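Local coordinates for tryptophan synthase alpha chain (Campylobacter jejuni, PDB 3THA), which probably cleaves indoleglycerol phosphate to indole and glyceraldehyde 3-phosphate, serving as the alpha subunit of tryptophan synthase in the last step of tryptophan biosynthesis, at residues F234-L239 and M243-E248; A32-L37 and F79-R84; V5-F10 and G116-I121. All coordinates share one frame; numbering follows the deposited sequence.

Contact 1 of 3, residues F234-L239 and M243-E248; sequences FKQGNL and MKDIEE
At the corner between the last two helices of the TIM barrel, 228-233 and 239-248, Phe-234 and Leu-239 meet Ile-246 and Met-243 of the final helix. The aromatic and the isoleucine reach across the corner: CE2 of Phe-234 lies 4.0 Å from CD1 of Ile-246, an approach that is oblique to the ring. Ile-246 turns CG1 beside its own backbone N and keeps the rest of that branch extended, which carries CD1 out to the ring. Nearer the start of the helix, Leu-239 CD2 touches SE of Met-243, a selenomethionine, at 4.1 Å, the two chains running aslant. A bend at chi2 (70°) folds the selenium back from the line of the chain. The backbone joins here too, because Leu-239 O accepts the N-H of Met-243 at 2.9 Å in a nearly straight bond (166°), the i to i+4 bond of the helix's first turn. This leaves Met-243 CB only 3.2 Å from Leu-239 O. The start of the helix is prepared by the preceding turn: Gly-237 is the centre of an inverse gamma turn, with a weak bond of 3.0 Å from Asn-238 N to Gln-236 O, and Asn-238 is the N-cap, its OD1 accepting weak hydrogen bonds from Asp-240 N and Ile-241 N. Further out, Gln-236 and Asp-245 come from opposite directions, amide and carboxylate planes 71° apart. Gln-236 NE2 stays 3.8 Å from Asp-245 OD2, too long for a bond, and has a weak one to Cys-233 O instead. Toward the barrel, Phe-234 makes an edge-to-face pair with Phe-33 of helix 27-35, against which Ile-246 also rests.

Contact 2 of 3, residues A32-L37 and F79-R84; sequences AFLQRL and FELLAR
Leu-34 and Leu-81 meet by their methyl ends, CD1 of the first lying 4.1 Å from CD2 of the second, with the two side chains slanted against each other rather than running alongside. They are set differently on their helices. Leu-34 leaves its helix toward the 79-84 segment and holds its CG beside the backbone N, whereas Leu-81 leaves its helix more to one side and gains the contact because its CG stands opposite the backbone N (chi1 168°), swinging CD2 into the gap. The closest backbone approach is Leu-34 CA to Leu-82 CA, 8.7 Å, and the leucine side chains span the interval. At the exposed edge of the same gap Gln-35 folds sharply at chi2 (-77°) and offers NE2 to the carbonyl O of Arg-84 at 3.3 Å. The N-H points well off the acceptor (122°), so this bond is weak. The other end of the amide, OE1, takes a further weak bond from Lys-86 N, so both ends of the amide are engaged with the chain that follows helix 75-83. Arg-84 sends its own side chain back over its helix, one face of the guanidinium lying on Leu-81 CA, 3.7 Å from the plane, while NE forms a salt bridge with Glu-31 of helix 27-35. Beneath these polar groups Leu-34 rests on Leu-45, and Leu-82 on Leu-47, Leu-91 and Phe-93. Leucines joining two outer helices above the strands they cover, with polar groups along the solvent side, are the layering of a TIM barrel, whose helix ring surrounds the closed sheet.

Contact 3 of 3, residues V5-F10 and G116-I121; sequences VDFRKF and GICALI
With chi1 at 73°, Cys-118 sets its SG between its backbone N and carbonyl carbon and aims it at Phe-7, whose chi1 of -95° extends the ring toward the strand. The sulfur meets the far end of the ring, SG being 3.6 Å from CZ and equally distant, at 4.2 Å, from CE1 and CE2. It lies 4.5 Å from the ring centroid along a line 50° off the normal, so this sulfur-aromatic contact is oblique. Ala-119 CB comes to the ring edge instead, near its plane and 4.2 Å from CZ. Two successive strand residues can face the same partner because the backbone of Cys-118 departs from extended geometry, interrupting the usual alternation. Val-5 completes the group: its CG2 packs on Cys-118 CB at 3.8 Å, while its CG1 stands over one face of the Phe-7 ring, off-centre toward the rim. Asp-6 braces the short 3-10 turn that carries Phe-7. Its OD1 forms a salt bridge of 2.9 Å with Lys-9 NZ, which arrives from above the carboxylate plane, and its OD2 receives a weak bond from Arg-8 N. Phe-10 N in turn bonds to Phe-7 O. Phe-7 is buried near the starts of the strands, consistent with plugging the N-terminal end of the barrel, its side chain about 8 Å from that of Glu-46, a predicted proton acceptor. Around it, the ring meets Phe-167 edge-to-face and touches Ile-44 of strand 44-48 and Pro-201. Ala-119 lies against Val-92 and Ile-145 of the two flanking strands, and Gly-116, with positive phi, closes helix 105-114 in a Schellman motif on the way into strand 117-121.

In the fold
The three contacts sample one TIM barrel from its interior to its outer helical layer. Contact 3 joins the N-terminal segment to the fourth strand, contact 2 joins helices 27-35 and 75-83 of the outer layer, and contact 1 shapes the start of the C-terminal helix. Centres of contacts 1 and 2, and of 2 and 3, are each about 17 Å apart, those of 1 and 3 about 25 Å. Contact 2 touches both others: Leu-82 meets Ile-117, and Leu-239 meets Ala-32. Along the chain, contact 2 falls between the two segments of contact 3, and contact 1 follows both. Helix 27-35 lies between the C-terminal helix and helix 75-83 and touches both, three neighbours in that layer.

Contact 1 of 3, residues F234-L239 and M243-E248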
loop_
_atom_site.group_PDB
_atom_site.type_symbol
_atom_site.label_atom_id
_atom_site.label_comp_id
_atom_site.label_asym_id
_atom_site.label_seq_id
_atom_site.Cartn_x
_atom_site.Cartn_y
_atom_site.Cartn_z
ATOM N N PHE B 234 -14.618 7.111 10.345
ATOM C CA PHE B 234 -14.604 6.174 11.438
ATOM C C PHE B 234 -13.739 6.567 12.632
ATOM O O PHE B 234 -13.661 5.822 13.613
ATOM C CB PHE B 234 -14.208 4.795 10.927
ATOM C CG PHE B 234 -15.304 4.086 10.198
ATOM C CD1 PHE B 234 -15.843 2.896 10.701
ATOM C CD2 PHE B 234 -15.807 4.591 9.010
ATOM C CE1 PHE B 234 -16.848 2.214 9.999
ATOM C CE2 PHE B 234 -16.818 3.918 8.318
ATOM C CZ PHE B 234 -17.334 2.722 8.819
ATOM N N LYS B 235 -13.096 7.722 12.580
ATOM C CA LYS B 235 -12.204 8.068 13.670
ATOM C C LYS B 235 -13.007 8.693 14.797
ATOM O O LYS B 235 -12.460 9.004 15.837
ATOM C CB LYS B 235 -11.088 8.984 13.196
ATOM C CG LYS B 235 -9.927 9.124 14.184
ATOM C CD LYS B 235 -8.603 9.462 13.448
ATOM C CE LYS B 235 -7.732 10.474 14.234
ATOM N NZ LYS B 235 -8.471 11.739 14.611
ATOM N N GLN B 236 -14.311 8.852 14.580
ATOM C CA GLN B 236 -15.236 9.272 15.621
ATOM C C GLN B 236 -15.699 8.173 16.558
ATOM O O GLN B 236 -15.889 7.032 16.171
ATOM C CB GLN B 236 -16.438 10.022 15.056
ATOM C CG GLN B 236 -16.182 11.541 14.966
ATOM C CD GLN B 236 -15.888 11.982 13.515
ATOM O OE1 GLN B 236 -15.692 13.173 13.226
ATOM N NE2 GLN B 236 -15.892 11.029 12.612
ATOM N N GLY B 237 -15.885 8.546 17.809
ATOM C CA GLY B 237 -16.345 7.575 18.783
ATOM C C GLY B 237 -17.862 7.547 18.798
ATOM O O GLY B 237 -18.468 7.662 19.888
ATOM N N ASN B 238 -18.467 7.395 17.603
ATOM C CA ASN B 238 -19.904 7.650 17.433
ATOM C C ASN B 238 -20.473 7.162 16.141
ATOM O O ASN B 238 -20.244 7.769 15.118
ATOM C CB ASN B 238 -20.196 9.148 17.503
ATOM C CG ASN B 238 -21.686 9.461 17.772
ATOM O OD1 ASN B 238 -22.595 8.859 17.207
ATOM N ND2 ASN B 238 -21.914 10.428 18.614
ATOM N N LEU B 239 -21.290 6.124 16.189
ATOM C CA LEU B 239 -21.819 5.621 14.953
ATOM C C LEU B 239 -22.743 6.596 14.225
ATOM O O LEU B 239 -22.784 6.593 13.010
ATOM C CB LEU B 239 -22.502 4.273 15.135
ATOM C CG LEU B 239 -21.856 3.380 14.084
ATOM C CD1 LEU B 239 -22.042 1.943 14.467
ATOM C CD2 LEU B 239 -22.371 3.614 12.673
HETATM N N MSE B 243 -22.041 7.690 10.432
HETATM C CA MSE B 243 -23.161 7.626 9.515
HETATM C C MSE B 243 -23.504 8.986 8.855
HETATM O O MSE B 243 -23.679 9.057 7.642
HETATM C CB MSE B 243 -24.364 7.114 10.305
HETATM C CG MSE B 243 -25.272 6.190 9.582
HETATM SE SE MSE B 243 -24.437 4.464 9.264
HETATM C CE MSE B 243 -26.098 3.699 8.541
ATOM N N LYS B 244 -23.634 10.050 9.650
ATOM C CA LYS B 244 -24.030 11.362 9.110
ATOM C C LYS B 244 -23.022 11.872 8.062
ATOM O O LYS B 244 -23.413 12.395 7.025
ATOM C CB LYS B 244 -24.285 12.400 10.242
ATOM C CG LYS B 244 -23.927 13.878 9.917
ATOM C CD LYS B 244 -23.971 14.791 11.158
ATOM C CE LYS B 244 -22.890 15.862 11.122
ATOM N NZ LYS B 244 -23.408 17.143 11.695
ATOM N N ASP B 245 -21.738 11.708 8.354
ATOM C CA ASP B 245 -20.644 12.081 7.461
ATOM C C ASP B 245 -20.599 11.241 6.172
ATOM O O ASP B 245 -20.120 11.710 5.146
ATOM C CB ASP B 245 -19.319 11.881 8.176
ATOM C CG ASP B 245 -19.081 12.879 9.251
ATOM O OD1 ASP B 245 -19.919 13.790 9.407
ATOM O OD2 ASP B 245 -18.049 12.754 9.951
ATOM N N ILE B 246 -21.074 10.001 6.238
ATOM C CA ILE B 246 -21.154 9.146 5.075
ATOM C C ILE B 246 -22.398 9.422 4.244
ATOM O O ILE B 246 -22.640 8.772 3.229
ATOM C CB ILE B 246 -21.144 7.672 5.464
ATOM C CG1 ILE B 246 -19.767 7.252 5.920
ATOM C CG2 ILE B 246 -21.549 6.821 4.322
ATOM C CD1 ILE B 246 -19.770 5.912 6.594
ATOM N N GLU B 247 -23.211 10.365 4.660
ATOM C CA GLU B 247 -24.334 10.687 3.821
ATOM C C GLU B 247 -24.184 12.119 3.342
ATOM O O GLU B 247 -24.965 12.617 2.497
ATOM C CB GLU B 247 -25.649 10.437 4.555
ATOM C CG GLU B 247 -26.810 10.291 3.574
ATOM C CD GLU B 247 -27.977 9.496 4.114
ATOM O OE1 GLU B 247 -28.127 9.429 5.363
ATOM O OE2 GLU B 247 -28.744 8.951 3.274
ATOM N N GLU B 248 -23.163 12.763 3.911
ATOM C CA GLU B 248 -22.694 14.067 3.454
ATOM C C GLU B 248 -21.925 13.795 2.160
ATOM O O GLU B 248 -22.066 14.487 1.162
ATOM C CB GLU B 248 -21.776 14.698 4.508
ATOM C CG GLU B 248 -21.551 16.207 4.371
ATOM C CD GLU B 248 -21.429 16.926 5.746
ATOM O OE1 GLU B 248 -21.227 16.245 6.801
ATOM O OE2 GLU B 248 -21.558 18.176 5.779
#

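Contact 2 of 3, residues A32-L37 and F79-R84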
loop_
_atom_site.group_PDB
_atom_site.type_symbol
_atom_site.label_atom_id
_atom_site.label_comp_id
_atom_site.label_asym_id
_atom_site.label_seq_id
_atom_site.Cartn_x
_atom_site.Cartn_y
_atom_site.Cartn_z
ATOM N N ALA B 32 -21.575 -2.798 14.094
ATOM C CA ALA B 32 -22.755 -1.953 14.138
ATOM C C ALA B 32 -22.901 -1.219 12.817
ATOM O O ALA B 32 -24.009 -1.024 12.336
ATOM C CB ALA B 32 -22.709 -1.005 15.320
ATOM N N PHE B 33 -21.774 -0.839 12.220
ATOM C CA PHE B 33 -21.766 -0.277 10.861
ATOM C C PHE B 33 -22.493 -1.194 9.873
ATOM O O PHE B 33 -23.428 -0.777 9.205
ATOM C CB PHE B 33 -20.324 0.011 10.353
ATOM C CG PHE B 33 -20.275 0.619 8.949
ATOM C CD1 PHE B 33 -21.001 1.759 8.640
ATOM C CD2 PHE B 33 -19.505 0.065 7.964
ATOM C CE1 PHE B 33 -20.978 2.313 7.366
ATOM C CE2 PHE B 33 -19.467 0.633 6.668
ATOM C CZ PHE B 33 -20.224 1.742 6.386
ATOM N N LEU B 34 -22.016 -2.428 9.764
ATOM C CA LEU B 34 -22.552 -3.401 8.795
ATOM C C LEU B 34 -24.049 -3.605 8.967
ATOM O O LEU B 34 -24.794 -3.631 8.009
ATOM C CB LEU B 34 -21.786 -4.722 8.872
ATOM C CG LEU B 34 -20.351 -4.554 8.293
ATOM C CD1 LEU B 34 -19.417 -5.755 8.554
ATOM C CD2 LEU B 34 -20.400 -4.245 6.815
ATOM N N GLN B 35 -24.490 -3.701 10.209
ATOM C CA GLN B 35 -25.884 -3.886 10.451
ATOM C C GLN B 35 -26.696 -2.705 9.955
ATOM O O GLN B 35 -27.898 -2.842 9.735
ATOM C CB GLN B 35 -26.137 -4.123 11.947
ATOM C CG GLN B 35 -25.452 -5.366 12.498
ATOM C CD GLN B 35 -26.153 -6.683 12.128
ATOM O OE1 GLN B 35 -26.639 -6.884 11.001
ATOM N NE2 GLN B 35 -26.180 -7.602 13.087
ATOM N N ARG B 36 -26.073 -1.544 9.788
ATOM C CA ARG B 36 -26.825 -0.373 9.357
ATOM C C ARG B 36 -26.638 -0.081 7.865
ATOM O O ARG B 36 -27.088 0.922 7.327
ATOM C CB ARG B 36 -26.521 0.830 10.258
ATOM C CG ARG B 36 -27.343 0.861 11.577
ATOM C CD ARG B 36 -26.764 1.816 12.628
ATOM N NE ARG B 36 -27.075 3.204 12.297
ATOM C CZ ARG B 36 -26.924 4.249 13.113
ATOM N NH1 ARG B 36 -26.455 4.092 14.346
ATOM N NH2 ARG B 36 -27.251 5.459 12.689
ATOM N N LEU B 37 -25.985 -0.997 7.178
ATOM C CA LEU B 37 -25.606 -0.770 5.792
ATOM C C LEU B 37 -26.847 -0.607 4.905
ATOM O O LEU B 37 -26.860 0.203 3.994
ATOM C CB LEU B 37 -24.705 -1.904 5.316
ATOM C CG LEU B 37 -23.898 -1.701 4.057
ATOM C CD1 LEU B 37 -23.008 -0.406 4.215
ATOM C CD2 LEU B 37 -23.067 -2.964 3.773
ATOM N N PHE B 79 -14.464 -13.281 9.254
ATOM C CA PHE B 79 -15.356 -14.338 8.815
ATOM C C PHE B 79 -16.453 -14.584 9.871
ATOM O O PHE B 79 -17.650 -14.712 9.529
ATOM C CB PHE B 79 -14.576 -15.610 8.515
ATOM C CG PHE B 79 -13.873 -15.599 7.185
ATOM C CD1 PHE B 79 -14.470 -15.002 6.053
ATOM C CD2 PHE B 79 -12.633 -16.236 7.038
ATOM C CE1 PHE B 79 -13.834 -15.027 4.789
ATOM C CE2 PHE B 79 -11.991 -16.269 5.789
ATOM C CZ PHE B 79 -12.601 -15.646 4.662
ATOM N N GLU B 80 -16.049 -14.621 11.150
ATOM C CA GLU B 80 -17.022 -14.788 12.258
ATOM C C GLU B 80 -18.056 -13.654 12.300
ATOM O O GLU B 80 -19.216 -13.882 12.550
ATOM C CB GLU B 80 -16.319 -14.898 13.614
ATOM C CG GLU B 80 -15.917 -16.303 14.001
ATOM C CD GLU B 80 -15.248 -16.343 15.378
ATOM O OE1 GLU B 80 -13.991 -16.455 15.415
ATOM O OE2 GLU B 80 -15.975 -16.225 16.413
ATOM N N LEU B 81 -17.607 -12.444 12.021
ATOM C CA LEU B 81 -18.446 -11.262 11.946
ATOM C C LEU B 81 -19.415 -11.229 10.770
ATOM O O LEU B 81 -20.587 -10.873 10.937
ATOM C CB LEU B 81 -17.540 -10.039 11.855
ATOM C CG LEU B 81 -18.184 -8.717 11.494
ATOM C CD1 LEU B 81 -19.133 -8.299 12.609
ATOM C CD2 LEU B 81 -17.065 -7.742 11.325
ATOM N N LEU B 82 -18.914 -11.551 9.588
ATOM C CA LEU B 82 -19.751 -11.650 8.393
ATOM C C LEU B 82 -20.928 -12.596 8.534
ATOM O O LEU B 82 -21.942 -12.388 7.896
ATOM C CB LEU B 82 -18.920 -12.036 7.184
ATOM C CG LEU B 82 -18.074 -10.856 6.757
ATOM C CD1 LEU B 82 -17.075 -11.314 5.715
ATOM C CD2 LEU B 82 -18.988 -9.720 6.230
ATOM N N ALA B 83 -20.813 -13.595 9.408
ATOM C CA ALA B 83 -21.862 -14.598 9.569
ATOM C C ALA B 83 -22.971 -14.067 10.444
ATOM O O ALA B 83 -24.098 -14.544 10.356
ATOM C CB ALA B 83 -21.310 -15.852 10.162
ATOM N N ARG B 84 -22.665 -13.093 11.299
ATOM C CA ARG B 84 -23.721 -12.488 12.098
ATOM C C ARG B 84 -24.367 -11.239 11.493
ATOM O O ARG B 84 -25.173 -10.598 12.133
ATOM C CB ARG B 84 -23.323 -12.268 13.569
ATOM C CG ARG B 84 -21.867 -12.320 13.902
ATOM C CD ARG B 84 -21.659 -12.044 15.402
ATOM N NE ARG B 84 -20.596 -11.063 15.565
ATOM C CZ ARG B 84 -19.315 -11.371 15.611
ATOM N NH1 ARG B 84 -18.398 -10.407 15.725
ATOM N NH2 ARG B 84 -18.946 -12.639 15.549
#

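Contact 3 of 3, residues V5-F10 and G116-I121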
loop_
_atom_site.group_PDB
_atom_site.type_symbol
_atom_site.label_atom_id
_atom_site.label_comp_id
_atom_site.label_asym_id
_atom_site.label_seq_id
_atom_site.Cartn_x
_atom_site.Cartn_y
_atom_site.Cartn_z
ATOM N N VAL B 5 -22.241 -12.596 -9.908
ATOM C CA VAL B 5 -23.051 -11.429 -9.556
ATOM C C VAL B 5 -23.141 -10.422 -10.722
ATOM O O VAL B 5 -22.135 -10.116 -11.357
ATOM C CB VAL B 5 -22.632 -10.821 -8.155
ATOM C CG1 VAL B 5 -22.616 -9.280 -8.144
ATOM C CG2 VAL B 5 -23.523 -11.412 -7.012
ATOM N N ASP B 6 -24.354 -9.969 -11.042
ATOM C CA ASP B 6 -24.494 -8.854 -11.969
ATOM C C ASP B 6 -24.578 -7.589 -11.135
ATOM O O ASP B 6 -25.567 -7.367 -10.442
ATOM C CB ASP B 6 -25.717 -9.009 -12.867
ATOM C CG ASP B 6 -25.985 -7.766 -13.726
ATOM O OD1 ASP B 6 -26.777 -7.860 -14.691
ATOM O OD2 ASP B 6 -25.427 -6.685 -13.439
ATOM N N PHE B 7 -23.541 -6.764 -11.217
ATOM C CA PHE B 7 -23.446 -5.611 -10.354
ATOM C C PHE B 7 -24.481 -4.550 -10.633
ATOM O O PHE B 7 -24.871 -3.796 -9.731
ATOM C CB PHE B 7 -22.053 -4.989 -10.424
ATOM C CG PHE B 7 -21.129 -5.452 -9.351
ATOM C CD1 PHE B 7 -21.094 -4.819 -8.128
ATOM C CD2 PHE B 7 -20.298 -6.545 -9.557
ATOM C CE1 PHE B 7 -20.205 -5.261 -7.127
ATOM C CE2 PHE B 7 -19.415 -6.984 -8.566
ATOM C CZ PHE B 7 -19.352 -6.345 -7.371
ATOM N N ARG B 8 -24.916 -4.479 -11.886
ATOM C CA ARG B 8 -25.913 -3.499 -12.279
ATOM C C ARG B 8 -27.225 -3.669 -11.519
ATOM O O ARG B 8 -28.152 -2.800 -11.610
ATOM C CB ARG B 8 -26.137 -3.572 -13.782
ATOM C CG ARG B 8 -25.226 -2.657 -14.522
ATOM C CD ARG B 8 -25.848 -2.128 -15.818
ATOM N NE ARG B 8 -24.830 -1.345 -16.504
ATOM C CZ ARG B 8 -23.782 -1.874 -17.126
ATOM N NH1 ARG B 8 -23.604 -3.199 -17.178
ATOM N NH2 ARG B 8 -22.897 -1.067 -17.680
ATOM N N LYS B 9 -27.304 -4.790 -10.786
ATOM C CA LYS B 9 -28.467 -5.100 -9.919
ATOM C C LYS B 9 -28.398 -4.466 -8.525
ATOM O O LYS B 9 -29.307 -4.656 -7.713
ATOM C CB LYS B 9 -28.692 -6.619 -9.815
ATOM C CG LYS B 9 -29.769 -7.130 -10.787
ATOM C CD LYS B 9 -29.484 -8.541 -11.305
ATOM C CE LYS B 9 -30.109 -8.715 -12.695
ATOM N NZ LYS B 9 -29.100 -9.266 -13.669
ATOM N N PHE B 10 -27.329 -3.709 -8.263
ATOM C CA PHE B 10 -27.041 -3.199 -6.932
ATOM C C PHE B 10 -27.152 -1.693 -6.797
ATOM O O PHE B 10 -26.931 -1.153 -5.718
ATOM C CB PHE B 10 -25.662 -3.688 -6.474
ATOM C CG PHE B 10 -25.673 -5.107 -5.988
ATOM C CD1 PHE B 10 -25.397 -6.157 -6.861
ATOM C CD2 PHE B 10 -26.019 -5.398 -4.668
ATOM C CE1 PHE B 10 -25.443 -7.486 -6.419
ATOM C CE2 PHE B 10 -26.053 -6.724 -4.217
ATOM C CZ PHE B 10 -25.764 -7.774 -5.096
ATOM N N GLY B 116 -21.543 -14.488 1.507
ATOM C CA GLY B 116 -22.113 -13.406 0.688
ATOM C C GLY B 116 -21.163 -12.375 0.064
ATOM O O GLY B 116 -21.606 -11.348 -0.507
ATOM N N ILE B 117 -19.865 -12.602 0.186
ATOM C CA ILE B 117 -18.898 -11.810 -0.557
ATOM C C ILE B 117 -19.013 -12.178 -2.048
ATOM O O ILE B 117 -19.053 -13.367 -2.414
ATOM C CB ILE B 117 -17.467 -12.071 -0.060
ATOM C CG1 ILE B 117 -17.375 -11.853 1.471
ATOM C CG2 ILE B 117 -16.437 -11.288 -0.922
ATOM C CD1 ILE B 117 -17.210 -10.392 1.980
ATOM N N CYS B 118 -19.059 -11.157 -2.903
ATOM C CA CYS B 118 -19.347 -11.363 -4.322
ATOM C C CYS B 118 -18.154 -11.032 -5.200
ATOM O O CYS B 118 -18.196 -11.310 -6.395
ATOM C CB CYS B 118 -20.561 -10.513 -4.741
ATOM S SG CYS B 118 -20.156 -8.752 -4.841
ATOM N N ALA B 119 -17.102 -10.420 -4.628
ATOM C CA ALA B 119 -15.904 -10.032 -5.403
ATOM C C ALA B 119 -14.683 -9.740 -4.546
ATOM O O ALA B 119 -14.813 -9.319 -3.393
ATOM C CB ALA B 119 -16.203 -8.831 -6.247
ATOM N N LEU B 120 -13.494 -9.888 -5.131
ATOM C CA LEU B 120 -12.256 -9.567 -4.453
ATOM C C LEU B 120 -11.523 -8.562 -5.275
ATOM O O LEU B 120 -11.476 -8.686 -6.488
ATOM C CB LEU B 120 -11.356 -10.789 -4.371
ATOM C CG LEU B 120 -11.941 -12.142 -3.953
ATOM C CD1 LEU B 120 -10.886 -13.224 -4.153
ATOM C CD2 LEU B 120 -12.362 -12.118 -2.492
ATOM N N ILE B 121 -10.933 -7.573 -4.618
ATOM C CA ILE B 121 -9.969 -6.703 -5.219
ATOM C C ILE B 121 -8.641 -6.981 -4.492
ATOM O O ILE B 121 -8.567 -6.855 -3.266
ATOM C CB ILE B 121 -10.333 -5.251 -4.942
ATOM C CG1 ILE B 121 -11.785 -4.969 -5.334
ATOM C CG2 ILE B 121 -9.344 -4.274 -5.620
ATOM C CD1 ILE B 121 -12.257 -3.587 -4.944
#